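Local coordinates for elongation factor G (Thermus thermophilus, PDB 2DY1), which binds GTP with a magnesium ion and, as a member of the elongation factor G family, probably acts as a translational GTPase in ribosomal protein synthesis, at residues Ala94-Asp99 / Val373-Leu378; Arg117-Ala122 / Leu127-Val132; Pro273-Arg278 / Ala342-Val347. All blocks are in the same frame, centred on the assembly; numbering follows the deposited sequence.

Contact 1. Residues Ala94-Asp99 / Val373-Leu378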
ATOM      1  N   ALA A  94       1.200   9.179  -4.781  1.00  8.63           N
ATOM      2  CA  ALA A  94       1.549  10.599  -4.672  1.00  7.97           C
ATOM      3  C   ALA A  94       3.038  10.796  -4.924  1.00  9.48           C
ATOM      4  O   ALA A  94       3.425  11.739  -5.603  1.00  9.80           O
ATOM      5  CB  ALA A  94       1.171  11.149  -3.292  1.00 10.85           C
ATOM      6  N   LEU A  95       3.865   9.898  -4.393  1.00  9.48           N
ATOM      7  CA  LEU A  95       5.304  10.019  -4.597  1.00  8.21           C
ATOM      8  C   LEU A  95       5.641   9.783  -6.073  1.00 11.35           C
ATOM      9  O   LEU A  95       6.486  10.482  -6.642  1.00 12.40           O
ATOM     10  CB  LEU A  95       6.058   9.050  -3.662  1.00 10.24           C
ATOM     11  CG  LEU A  95       6.055   9.539  -2.199  1.00 12.56           C
ATOM     12  CD1 LEU A  95       6.415   8.405  -1.266  1.00 13.72           C
ATOM     13  CD2 LEU A  95       7.005  10.733  -2.036  1.00 13.06           C
ATOM     14  N   GLU A  96       4.981   8.808  -6.696  1.00 11.20           N
ATOM     15  CA  GLU A  96       5.190   8.525  -8.130  1.00 11.64           C
ATOM     16  C   GLU A  96       4.916   9.755  -8.973  1.00 13.48           C
ATOM     17  O   GLU A  96       5.590  10.011  -9.984  1.00 13.76           O
ATOM     18  CB  GLU A  96       4.198   7.482  -8.624  1.00 16.12           C
ATOM     19  CG  GLU A  96       4.573   6.072  -8.542  1.00 29.01           C
ATOM     20  CD  GLU A  96       3.703   5.267  -9.488  1.00 23.39           C
ATOM     21  OE1 GLU A  96       3.837   4.048  -9.512  1.00 20.49           O
ATOM     22  OE2 GLU A  96       2.886   5.874 -10.224  1.00 30.13           O
ATOM     23  N   ALA A  97       3.885  10.498  -8.574  1.00  9.74           N
ATOM     24  CA  ALA A  97       3.434  11.679  -9.275  1.00  8.72           C
ATOM     25  C   ALA A  97       4.255  12.930  -9.095  1.00  8.85           C
ATOM     26  O   ALA A  97       4.100  13.862  -9.857  1.00 11.88           O
ATOM     27  CB  ALA A  97       1.983  11.989  -8.858  1.00 10.26           C
ATOM     28  N   ALA A  98       5.120  12.960  -8.086  1.00 10.81           N
ATOM     29  CA  ALA A  98       5.877  14.178  -7.788  1.00  9.39           C
ATOM     30  C   ALA A  98       7.335  14.087  -8.182  1.00  8.74           C
ATOM     31  O   ALA A  98       7.822  13.002  -8.450  1.00  9.66           O
ATOM     32  CB  ALA A  98       5.780  14.472  -6.291  1.00 11.62           C
ATOM     33  N   ASP A  99       8.008  15.238  -8.180  1.00  8.89           N
ATOM     34  CA  ASP A  99       9.424  15.279  -8.505  1.00  9.20           C
ATOM     35  C   ASP A  99      10.281  15.459  -7.247  1.00 12.55           C
ATOM     36  O   ASP A  99      11.519  15.495  -7.332  1.00 12.34           O
ATOM     37  CB  ASP A  99       9.721  16.410  -9.505  1.00 10.53           C
ATOM     38  CG  ASP A  99       8.981  16.235 -10.818  1.00  8.82           C
ATOM     39  OD1 ASP A  99       8.667  15.083 -11.179  1.00 11.04           O
ATOM     40  OD2 ASP A  99       8.721  17.264 -11.493  1.00 12.12           O
ATOM     41  N   VAL A 373       9.304   6.033 -17.142  1.00 15.96           N
ATOM     42  CA  VAL A 373       8.117   6.376 -16.346  1.00 13.20           C
ATOM     43  C   VAL A 373       8.275   6.033 -14.869  1.00 11.50           C
ATOM     44  O   VAL A 373       8.535   4.886 -14.538  1.00 15.60           O
ATOM     45  CB  VAL A 373       6.902   5.572 -16.870  1.00 18.89           C
ATOM     46  CG1 VAL A 373       5.611   6.046 -16.200  1.00 19.87           C
ATOM     47  CG2 VAL A 373       6.806   5.709 -18.385  1.00 21.08           C
ATOM     48  N   PRO A 374       8.107   7.018 -13.959  1.00 13.34           N
ATOM     49  CA  PRO A 374       8.244   6.700 -12.528  1.00 12.81           C
ATOM     50  C   PRO A 374       7.283   5.578 -12.144  1.00 13.59           C
ATOM     51  O   PRO A 374       6.144   5.533 -12.611  1.00 15.29           O
ATOM     52  CB  PRO A 374       7.875   8.017 -11.836  1.00 16.42           C
ATOM     53  CG  PRO A 374       8.239   9.071 -12.876  1.00 17.49           C
ATOM     54  CD  PRO A 374       7.792   8.442 -14.169  1.00 15.36           C
ATOM     55  N   PHE A 375       7.726   4.666 -11.289  1.00 13.67           N
ATOM     56  CA  PHE A 375       6.864   3.574 -10.899  1.00 11.54           C
ATOM     57  C   PHE A 375       7.198   3.116  -9.495  1.00 13.76           C
ATOM     58  O   PHE A 375       8.356   2.841  -9.180  1.00 15.19           O
ATOM     59  CB  PHE A 375       7.039   2.379 -11.851  1.00 14.11           C
ATOM     60  CG  PHE A 375       6.046   1.275 -11.620  1.00 13.96           C
ATOM     61  CD1 PHE A 375       4.806   1.319 -12.230  1.00 16.17           C
ATOM     62  CD2 PHE A 375       6.323   0.242 -10.727  1.00 16.20           C
ATOM     63  CE1 PHE A 375       3.839   0.349 -11.955  1.00 18.72           C
ATOM     64  CE2 PHE A 375       5.353  -0.735 -10.446  1.00 17.08           C
ATOM     65  CZ  PHE A 375       4.123  -0.675 -11.056  1.00 18.33           C
ATOM     66  N   ALA A 376       6.170   3.048  -8.653  1.00 15.33           N
ATOM     67  CA  ALA A 376       6.332   2.562  -7.297  1.00 15.67           C
ATOM     68  C   ALA A 376       5.363   1.399  -7.158  1.00 15.69           C
ATOM     69  O   ALA A 376       4.136   1.574  -7.236  1.00 16.48           O
ATOM     70  CB  ALA A 376       6.008   3.659  -6.279  1.00 19.61           C
ATOM     71  N   ARG A 377       5.926   0.208  -6.979  1.00 13.79           N
ATOM     72  CA  ARG A 377       5.165  -1.020  -6.835  1.00 15.42           C
ATOM     73  C   ARG A 377       4.354  -0.984  -5.541  1.00 16.01           C
ATOM     74  O   ARG A 377       4.830  -0.470  -4.541  1.00 18.36           O
ATOM     75  CB  ARG A 377       6.143  -2.197  -6.777  1.00 18.41           C
ATOM     76  CG  ARG A 377       5.527  -3.583  -6.815  1.00 24.90           C
ATOM     77  CD  ARG A 377       6.595  -4.629  -6.506  1.00 22.60           C
ATOM     78  NE  ARG A 377       7.036  -4.499  -5.125  1.00 32.62           N
ATOM     79  CZ  ARG A 377       6.454  -5.122  -4.106  1.00 32.31           C
ATOM     80  NH1 ARG A 377       5.419  -5.935  -4.318  1.00 37.22           N
ATOM     81  NH2 ARG A 377       6.883  -4.906  -2.875  1.00 35.33           N
ATOM     82  N   LEU A 378       3.129  -1.504  -5.573  1.00 15.94           N
ATOM     83  CA  LEU A 378       2.333  -1.600  -4.353  1.00 15.70           C
ATOM     84  C   LEU A 378       2.489  -3.022  -3.800  1.00 15.91           C
ATOM     85  O   LEU A 378       2.383  -4.001  -4.543  1.00 22.44           O
ATOM     86  CB  LEU A 378       0.850  -1.350  -4.625  1.00 18.41           C
ATOM     87  CG  LEU A 378       0.429   0.017  -5.165  1.00 19.76           C
ATOM     88  CD1 LEU A 378      -1.080   0.096  -5.116  1.00 17.84           C
ATOM     89  CD2 LEU A 378       1.025   1.138  -4.333  1.00 18.85           C
TER
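Over one face of the Phe-375 ring lies a carboxylate oxygen of Glu-96, OE1, 4.0 Å from CD1 of Phe-375. The flat carboxylate itself is met at that same oxygen by a backbone amide: N of Ala-376 donates to Glu-96 OE1 over 2.7 Å, an almost straight bond at 172°. The donor arrives on the anti side of the carboxylate, 21° out of its plane. Beyond CG the glutamate chain is extended, with CG placed beside the backbone N (chi1 -90°), and this carries the acid from the flank of its helix across to the loop. On the way CG of Glu-96 rests 3.6 Å from CB of Ala-376. The other oxygen, OE2, forms a salt bridge with Lys-287, which also donates to the carbonyl oxygen of Pro-374, tying acid, lysine and loop together. The two carboxylate oxygens are thus held separately, OE1 by the amide of Ala-376 and OE2 by Lys-287. The backbone takes part too: CB of Pro-374 sits 3.6 Å from O of Glu-96. A glutamine in place of Glu-96 would probably leave Lys-287 without its charged mate. In the fold, Ala-94 to Glu-96 lie on helix 88-97 of the GTP-binding domain, with Leu-95 packed inward on strand 9-16, while 373-378 runs through the linker between strands 361-363 and 383-389. Strand 285-294, which supplies Lys-287, lies beside both, and Pro-374 also packs on helix 275-279.

Contact 2. Residues Arg117-Ala122 / Leu127-Val132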
ATOM      1  N   ARG A 117       9.008   4.928   6.092  1.00 17.21           N
ATOM      2  CA  ARG A 117       8.404   4.290   4.924  1.00 19.57           C
ATOM      3  C   ARG A 117       8.327   5.242   3.737  1.00 19.88           C
ATOM      4  O   ARG A 117       8.666   4.870   2.608  1.00 21.27           O
ATOM      5  CB  ARG A 117       6.988   3.805   5.210  1.00 20.42           C
ATOM      6  CG  ARG A 117       6.806   2.736   6.267  1.00 33.32           C
ATOM      7  CD  ARG A 117       5.388   2.226   6.111  1.00 38.22           C
ATOM      8  NE  ARG A 117       4.742   1.772   7.338  1.00 48.56           N
ATOM      9  CZ  ARG A 117       3.894   2.450   8.095  1.00 48.33           C
ATOM     10  NH1 ARG A 117       3.580   3.674   7.764  1.00 38.62           N
ATOM     11  NH2 ARG A 117       3.366   1.880   9.167  1.00 56.81           N
ATOM     12  N   ALA A 118       7.853   6.461   3.976  1.00 16.28           N
ATOM     13  CA  ALA A 118       7.737   7.425   2.884  1.00 15.79           C
ATOM     14  C   ALA A 118       9.127   7.810   2.382  1.00 18.54           C
ATOM     15  O   ALA A 118       9.339   7.953   1.180  1.00 16.90           O
ATOM     16  CB  ALA A 118       6.975   8.661   3.351  1.00 20.45           C
ATOM     17  N   TRP A 119      10.068   7.994   3.311  1.00 16.30           N
ATOM     18  CA  TRP A 119      11.441   8.357   2.957  1.00 16.59           C
ATOM     19  C   TRP A 119      12.064   7.308   2.029  1.00 15.53           C
ATOM     20  O   TRP A 119      12.691   7.641   1.023  1.00 16.81           O
ATOM     21  CB  TRP A 119      12.278   8.473   4.232  1.00 15.37           C
ATOM     22  CG  TRP A 119      13.638   9.076   4.021  1.00 14.37           C
ATOM     23  CD1 TRP A 119      14.807   8.418   3.749  1.00 17.37           C
ATOM     24  CD2 TRP A 119      13.958  10.461   4.075  1.00 14.64           C
ATOM     25  NE1 TRP A 119      15.837   9.318   3.631  1.00 19.19           N
ATOM     26  CE2 TRP A 119      15.344  10.582   3.825  1.00 18.90           C
ATOM     27  CE3 TRP A 119      13.209  11.619   4.314  1.00 14.72           C
ATOM     28  CZ2 TRP A 119      15.993  11.821   3.805  1.00 17.84           C
ATOM     29  CZ3 TRP A 119      13.850  12.851   4.295  1.00 15.81           C
ATOM     30  CH2 TRP A 119      15.234  12.940   4.039  1.00 16.72           C
ATOM     31  N   THR A 120      11.869   6.040   2.371  1.00 17.49           N
ATOM     32  CA  THR A 120      12.419   4.937   1.589  1.00 17.52           C
ATOM     33  C   THR A 120      11.822   4.878   0.181  1.00 14.98           C
ATOM     34  O   THR A 120      12.540   4.661  -0.793  1.00 16.81           O
ATOM     35  CB  THR A 120      12.168   3.593   2.302  1.00 22.30           C
ATOM     36  OG1 THR A 120      12.891   3.577   3.537  1.00 28.45           O
ATOM     37  CG2 THR A 120      12.637   2.432   1.438  1.00 31.45           C
ATOM     38  N   VAL A 121      10.509   5.058   0.084  1.00 12.70           N
ATOM     39  CA  VAL A 121       9.857   5.036  -1.229  1.00 12.88           C
ATOM     40  C   VAL A 121      10.410   6.187  -2.062  1.00 15.74           C
ATOM     41  O   VAL A 121      10.746   6.013  -3.245  1.00 14.15           O
ATOM     42  CB  VAL A 121       8.330   5.175  -1.085  1.00 16.71           C
ATOM     43  CG1 VAL A 121       7.668   5.306  -2.471  1.00 19.74           C
ATOM     44  CG2 VAL A 121       7.795   3.949  -0.352  1.00 21.17           C
ATOM     45  N   ALA A 122      10.541   7.363  -1.443  1.00 13.80           N
ATOM     46  CA  ALA A 122      11.064   8.512  -2.164  1.00 12.71           C
ATOM     47  C   ALA A 122      12.473   8.216  -2.670  1.00 16.75           C
ATOM     48  O   ALA A 122      12.815   8.543  -3.805  1.00 14.18           O
ATOM     49  CB  ALA A 122      11.080   9.757  -1.252  1.00 12.14           C
ATOM     50  N   LEU A 127      13.930  10.475  -5.691  1.00 13.60           N
ATOM     51  CA  LEU A 127      13.454  11.810  -5.401  1.00 10.78           C
ATOM     52  C   LEU A 127      14.188  12.621  -4.357  1.00 12.33           C
ATOM     53  O   LEU A 127      14.563  12.096  -3.323  1.00 13.37           O
ATOM     54  CB  LEU A 127      11.998  11.755  -4.909  1.00  9.56           C
ATOM     55  CG  LEU A 127      10.945  11.123  -5.825  1.00 12.06           C
ATOM     56  CD1 LEU A 127       9.552  11.327  -5.164  1.00 14.40           C
ATOM     57  CD2 LEU A 127      10.986  11.750  -7.207  1.00 17.82           C
ATOM     58  N   PRO A 128      14.382  13.921  -4.622  1.00 11.20           N
ATOM     59  CA  PRO A 128      15.031  14.820  -3.667  1.00 11.30           C
ATOM     60  C   PRO A 128      14.063  14.858  -2.474  1.00 14.86           C
ATOM     61  O   PRO A 128      12.848  14.649  -2.637  1.00 13.19           O
ATOM     62  CB  PRO A 128      15.021  16.161  -4.381  1.00 14.59           C
ATOM     63  CG  PRO A 128      15.206  15.741  -5.841  1.00 16.03           C
ATOM     64  CD  PRO A 128      14.256  14.568  -5.947  1.00 11.50           C
ATOM     65  N   ARG A 129      14.589  15.127  -1.286  1.00 13.22           N
ATOM     66  CA  ARG A 129      13.769  15.192  -0.084  1.00 13.59           C
ATOM     67  C   ARG A 129      14.115  16.429   0.735  1.00 14.92           C
ATOM     68  O   ARG A 129      15.277  16.844   0.806  1.00 13.19           O
ATOM     69  CB  ARG A 129      13.989  13.955   0.796  1.00 12.50           C
ATOM     70  CG  ARG A 129      13.152  12.723   0.419  1.00 13.43           C
ATOM     71  CD  ARG A 129      14.014  11.474   0.517  1.00 14.79           C
ATOM     72  NE  ARG A 129      14.941  11.478  -0.620  1.00 17.95           N
ATOM     73  CZ  ARG A 129      16.119  10.872  -0.630  1.00 22.21           C
ATOM     74  NH1 ARG A 129      16.536  10.200   0.439  1.00 22.43           N
ATOM     75  NH2 ARG A 129      16.884  10.953  -1.710  1.00 23.06           N
ATOM     76  N   MET A 130      13.085  17.041   1.310  1.00 11.22           N
ATOM     77  CA  MET A 130      13.227  18.204   2.193  1.00 11.02           C
ATOM     78  C   MET A 130      12.373  17.817   3.400  1.00 14.42           C
ATOM     79  O   MET A 130      11.407  17.086   3.248  1.00 14.60           O
ATOM     80  CB  MET A 130      12.662  19.469   1.514  1.00 16.07           C
ATOM     81  CG  MET A 130      12.316  20.634   2.411  1.00 27.07           C
ATOM     82  SD  MET A 130      11.536  21.952   1.393  1.00 25.91           S
ATOM     83  CE  MET A 130      12.982  22.431   0.480  1.00 25.82           C
ATOM     84  N   VAL A 131      12.758  18.265   4.592  1.00 10.64           N
ATOM     85  CA  VAL A 131      12.005  17.965   5.812  1.00 11.16           C
ATOM     86  C   VAL A 131      11.374  19.238   6.319  1.00  9.50           C
ATOM     87  O   VAL A 131      11.994  20.299   6.252  1.00 12.48           O
ATOM     88  CB  VAL A 131      12.959  17.481   6.942  1.00 10.47           C
ATOM     89  CG1 VAL A 131      12.216  17.375   8.284  1.00 10.88           C
ATOM     90  CG2 VAL A 131      13.563  16.128   6.574  1.00 14.49           C
ATOM     91  N   VAL A 132      10.139  19.153   6.812  1.00  7.66           N
ATOM     92  CA  VAL A 132       9.520  20.315   7.447  1.00  9.73           C
ATOM     93  C   VAL A 132       9.138  19.866   8.858  1.00  9.45           C
ATOM     94  O   VAL A 132       8.434  18.877   9.045  1.00 10.48           O
ATOM     95  CB  VAL A 132       8.284  20.897   6.657  1.00 10.65           C
ATOM     96  CG1 VAL A 132       7.226  19.848   6.397  1.00 10.50           C
ATOM     97  CG2 VAL A 132       7.703  22.083   7.435  1.00 11.22           C
TER
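The carbonyl oxygen of Leu-127 is gripped twice by one side chain: Arg-129 NE donates to it over 2.8 Å and Arg-129 NH2 over 3.0 Å, the oxygen lying close to the guanidinium plane. This is the turn of a beta-alpha-beta unit in the P-loop GTPase domain, where helix 113-124 hands over to strand 129-134; the axes of 117-122 and 129-132 run nearly antiparallel, at 159°. The connection is closed by the backbone, N of Leu-127 donating to O of Ala-122 at 2.9 Å. Bends at chi2 and chi3 lay the arginine chain over the indole of Trp-119, with CD of Arg-129 3.6 Å from the centroid of the six-membered ring, a CH-pi contact over its face. The guanidinium is steeply tilted to the indole, 69° between planes, and makes an off-centre cation-pi contact with the five-membered ring. Its charge has a further partner in Glu-123, which binds NH1, so the buried guanidinium is paired with Leu-127 O and Glu-123. The indole in turn meets Tyr-248 edge-to-face. CB of Ala-122 touches CD of Arg-129 at 3.8 Å, while CZ3 of Trp-119 reaches CG2 of Val-131 at 4.0 Å.

Contact 3. Residues Pro273-Arg278 / Ala342-Val347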
ATOM      1  N   PRO A 273      13.575  20.596  -7.425  1.00 12.88           N
ATOM      2  CA  PRO A 273      13.652  20.674  -8.887  1.00 13.05           C
ATOM      3  C   PRO A 273      12.388  20.875  -9.668  1.00 14.80           C
ATOM      4  O   PRO A 273      11.314  20.465  -9.259  1.00 14.27           O
ATOM      5  CB  PRO A 273      14.303  19.353  -9.257  1.00 14.22           C
ATOM      6  CG  PRO A 273      13.625  18.408  -8.311  1.00 14.67           C
ATOM      7  CD  PRO A 273      13.717  19.198  -6.981  1.00 12.56           C
ATOM      8  N   SER A 274      12.556  21.491 -10.836  1.00 16.12           N
ATOM      9  CA  SER A 274      11.457  21.710 -11.758  1.00 12.58           C
ATOM     10  C   SER A 274      11.323  20.435 -12.599  1.00 14.61           C
ATOM     11  O   SER A 274      12.221  19.587 -12.632  1.00 11.96           O
ATOM     12  CB  SER A 274      11.792  22.874 -12.697  1.00 15.69           C
ATOM     13  OG  SER A 274      12.798  22.448 -13.614  1.00 16.06           O
ATOM     14  N   PRO A 275      10.185  20.274 -13.289  1.00 11.40           N
ATOM     15  CA  PRO A 275       9.990  19.085 -14.120  1.00 11.47           C
ATOM     16  C   PRO A 275      11.056  19.011 -15.226  1.00 12.58           C
ATOM     17  O   PRO A 275      11.521  17.928 -15.577  1.00 14.27           O
ATOM     18  CB  PRO A 275       8.586  19.288 -14.689  1.00 13.82           C
ATOM     19  CG  PRO A 275       7.894  20.025 -13.605  1.00 14.24           C
ATOM     20  CD  PRO A 275       8.926  21.012 -13.099  1.00 11.88           C
ATOM     21  N   THR A 276      11.423  20.175 -15.753  1.00 16.94           N
ATOM     22  CA  THR A 276      12.435  20.241 -16.805  1.00 16.35           C
ATOM     23  C   THR A 276      13.765  19.711 -16.297  1.00 17.78           C
ATOM     24  O   THR A 276      14.489  19.013 -17.017  1.00 19.81           O
ATOM     25  CB  THR A 276      12.625  21.681 -17.291  1.00 23.72           C
ATOM     26  OG1 THR A 276      11.409  22.137 -17.895  1.00 24.62           O
ATOM     27  CG2 THR A 276      13.760  21.744 -18.320  1.00 25.83           C
ATOM     28  N   GLU A 277      14.111  20.050 -15.058  1.00 14.50           N
ATOM     29  CA  GLU A 277      15.357  19.560 -14.493  1.00 15.66           C
ATOM     30  C   GLU A 277      15.352  18.040 -14.300  1.00 21.40           C
ATOM     31  O   GLU A 277      16.405  17.407 -14.247  1.00 24.92           O
ATOM     32  CB  GLU A 277      15.644  20.268 -13.160  1.00 16.61           C
ATOM     33  CG  GLU A 277      16.047  21.718 -13.350  1.00 16.91           C
ATOM     34  CD  GLU A 277      16.213  22.489 -12.055  1.00 27.03           C
ATOM     35  OE1 GLU A 277      17.209  23.229 -11.933  1.00 32.69           O
ATOM     36  OE2 GLU A 277      15.344  22.383 -11.171  1.00 20.93           O
ATOM     37  N   ARG A 278      14.171  17.438 -14.198  1.00 16.69           N
ATOM     38  CA  ARG A 278      14.106  16.004 -14.017  1.00 18.07           C
ATOM     39  C   ARG A 278      13.966  15.215 -15.322  1.00 17.90           C
ATOM     40  O   ARG A 278      14.692  14.243 -15.553  1.00 22.40           O
ATOM     41  CB  ARG A 278      12.929  15.636 -13.093  1.00 14.27           C
ATOM     42  CG  ARG A 278      12.860  14.153 -12.817  1.00 14.49           C
ATOM     43  CD  ARG A 278      11.663  13.795 -11.946  1.00 13.45           C
ATOM     44  NE  ARG A 278      11.625  12.366 -11.632  1.00 17.92           N
ATOM     45  CZ  ARG A 278      10.586  11.775 -11.044  1.00 17.43           C
ATOM     46  NH1 ARG A 278       9.521  12.503 -10.732  1.00 12.08           N
ATOM     47  NH2 ARG A 278      10.627  10.484 -10.738  1.00 17.03           N
ATOM     48  N   ALA A 342      -1.768  23.811 -19.717  1.00 13.63           N
ATOM     49  CA  ALA A 342      -1.121  23.025 -18.674  1.00 11.32           C
ATOM     50  C   ALA A 342       0.318  22.803 -19.114  1.00 14.75           C
ATOM     51  O   ALA A 342       0.578  22.519 -20.281  1.00 19.19           O
ATOM     52  CB  ALA A 342      -1.826  21.714 -18.496  1.00 13.74           C
ATOM     53  N   GLU A 343       1.258  22.939 -18.193  1.00 13.95           N
ATOM     54  CA  GLU A 343       2.674  22.768 -18.529  1.00 17.48           C
ATOM     55  C   GLU A 343       3.205  21.626 -17.678  1.00 16.13           C
ATOM     56  O   GLU A 343       2.545  21.212 -16.729  1.00 12.45           O
ATOM     57  CB  GLU A 343       3.461  24.036 -18.176  1.00 20.69           C
ATOM     58  CG  GLU A 343       2.901  25.330 -18.730  1.00 41.52           C
ATOM     59  CD  GLU A 343       3.591  26.535 -18.129  1.00 54.05           C
ATOM     60  OE1 GLU A 343       4.812  26.693 -18.347  1.00 63.04           O
ATOM     61  OE2 GLU A 343       2.914  27.319 -17.430  1.00 63.79           O
ATOM     62  N   ALA A 344       4.399  21.134 -17.981  1.00 12.39           N
ATOM     63  CA  ALA A 344       4.958  20.035 -17.187  1.00 11.47           C
ATOM     64  C   ALA A 344       4.970  20.468 -15.717  1.00 11.56           C
ATOM     65  O   ALA A 344       5.355  21.595 -15.389  1.00 13.29           O
ATOM     66  CB  ALA A 344       6.383  19.707 -17.661  1.00 13.53           C
ATOM     67  N   GLY A 345       4.546  19.548 -14.846  1.00 12.78           N
ATOM     68  CA  GLY A 345       4.462  19.841 -13.422  1.00 13.17           C
ATOM     69  C   GLY A 345       3.000  19.911 -12.990  1.00 13.78           C
ATOM     70  O   GLY A 345       2.665  19.682 -11.826  1.00 12.33           O
ATOM     71  N   PHE A 346       2.123  20.240 -13.929  1.00  9.62           N
ATOM     72  CA  PHE A 346       0.698  20.300 -13.612  1.00 11.43           C
ATOM     73  C   PHE A 346       0.144  18.929 -13.276  1.00  9.33           C
ATOM     74  O   PHE A 346       0.639  17.886 -13.731  1.00 10.30           O
ATOM     75  CB  PHE A 346      -0.119  20.798 -14.820  1.00 10.08           C
ATOM     76  CG  PHE A 346      -0.311  22.280 -14.875  1.00 10.10           C
ATOM     77  CD1 PHE A 346       0.782  23.141 -14.867  1.00 11.91           C
ATOM     78  CD2 PHE A 346      -1.603  22.827 -14.937  1.00 10.82           C
ATOM     79  CE1 PHE A 346       0.605  24.521 -14.916  1.00 10.16           C
ATOM     80  CE2 PHE A 346      -1.796  24.211 -14.982  1.00 12.23           C
ATOM     81  CZ  PHE A 346      -0.692  25.063 -14.973  1.00 13.59           C
ATOM     82  N   VAL A 347      -0.904  18.957 -12.453  1.00 11.04           N
ATOM     83  CA  VAL A 347      -1.673  17.775 -12.152  1.00 11.79           C
ATOM     84  C   VAL A 347      -3.047  18.178 -12.661  1.00  9.96           C
ATOM     85  O   VAL A 347      -3.537  19.268 -12.369  1.00 13.29           O
ATOM     86  CB  VAL A 347      -1.742  17.472 -10.650  1.00 12.26           C
ATOM     87  CG1 VAL A 347      -2.834  16.423 -10.394  1.00 13.47           C
ATOM     88  CG2 VAL A 347      -0.381  16.938 -10.188  1.00 14.09           C
TER
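Pro-275 lays its ring against the turn at Ala-344 and Gly-345, with CB of the proline 3.7 Å from CB of Ala-344. One carbon further round the ring, CG of Pro-275 comes within 3.4 Å of CA of Gly-345, tighter than usual for two carbons, and the same CG sits 3.5 Å from O of Ala-344. The contact is thus small and almost wholly apolar, CB and CG of the proline fitted to the corner of a chain reversal. That corner is a type II beta turn from Glu-343 to Phe-346, closed by the bond from N of Phe-346 to O of Glu-343 at 3.0 Å. Gly-345 takes the third position of the turn, with phi at 110°, where a side chain would be pressed against the preceding carbonyl oxygen; it would also run into CG of Pro-275. The backbone and the neighbour across the contact therefore both favour the absence of a side chain.

On the other side, Pro-275 is the first residue of helix 275-279, and the helix start is closed by a capping box formed by Ser-274 and Glu-277. Ser-274 is the N-cap: its OG, lying between the backbone N and the carbonyl carbon (chi1 72°), accepts from N of Glu-277 over 3.1 Å. In return OE2 of Glu-277 accepts from N of Ser-274 at 2.9 Å, through its anti lone pair, and also bonds to His-239. Thr-11, on strand 9-16, donates from OG1 to O of Gly-345, giving the turn a polar tie to the GTP-binding domain. The arrangement is a capped helix N-terminus packed on a glycine-containing type II turn, at the junction between the GTP-binding domain and domain 2 of elongation factor G.

How the contacts relate
Contact 2 lies wholly inside the GTP-binding domain and is buried throughout, whereas contacts 1 and 3 join distant parts of the chain; contact 3 is small but buried, and contact 1 is partly open at Phe-375. Their chemistry follows: contact 2 mixes an arginine, an indole and a backbone bond, contact 1 turns on one acid, and contact 3 is carbon packing. Arg-278 on helix 275-279 of contact 3 packs on Pro-374 and forms a salt bridge with Asp-99 of contact 1, NH1 to OD1 at 2.8 Å, and its NH2 packs on Leu-127 of contact 2. Leu-95 meets Val-121, joining helices 88-97 and 113-124. Along the chain, contacts 2 and 3 both fall within the loop that contact 1 closes.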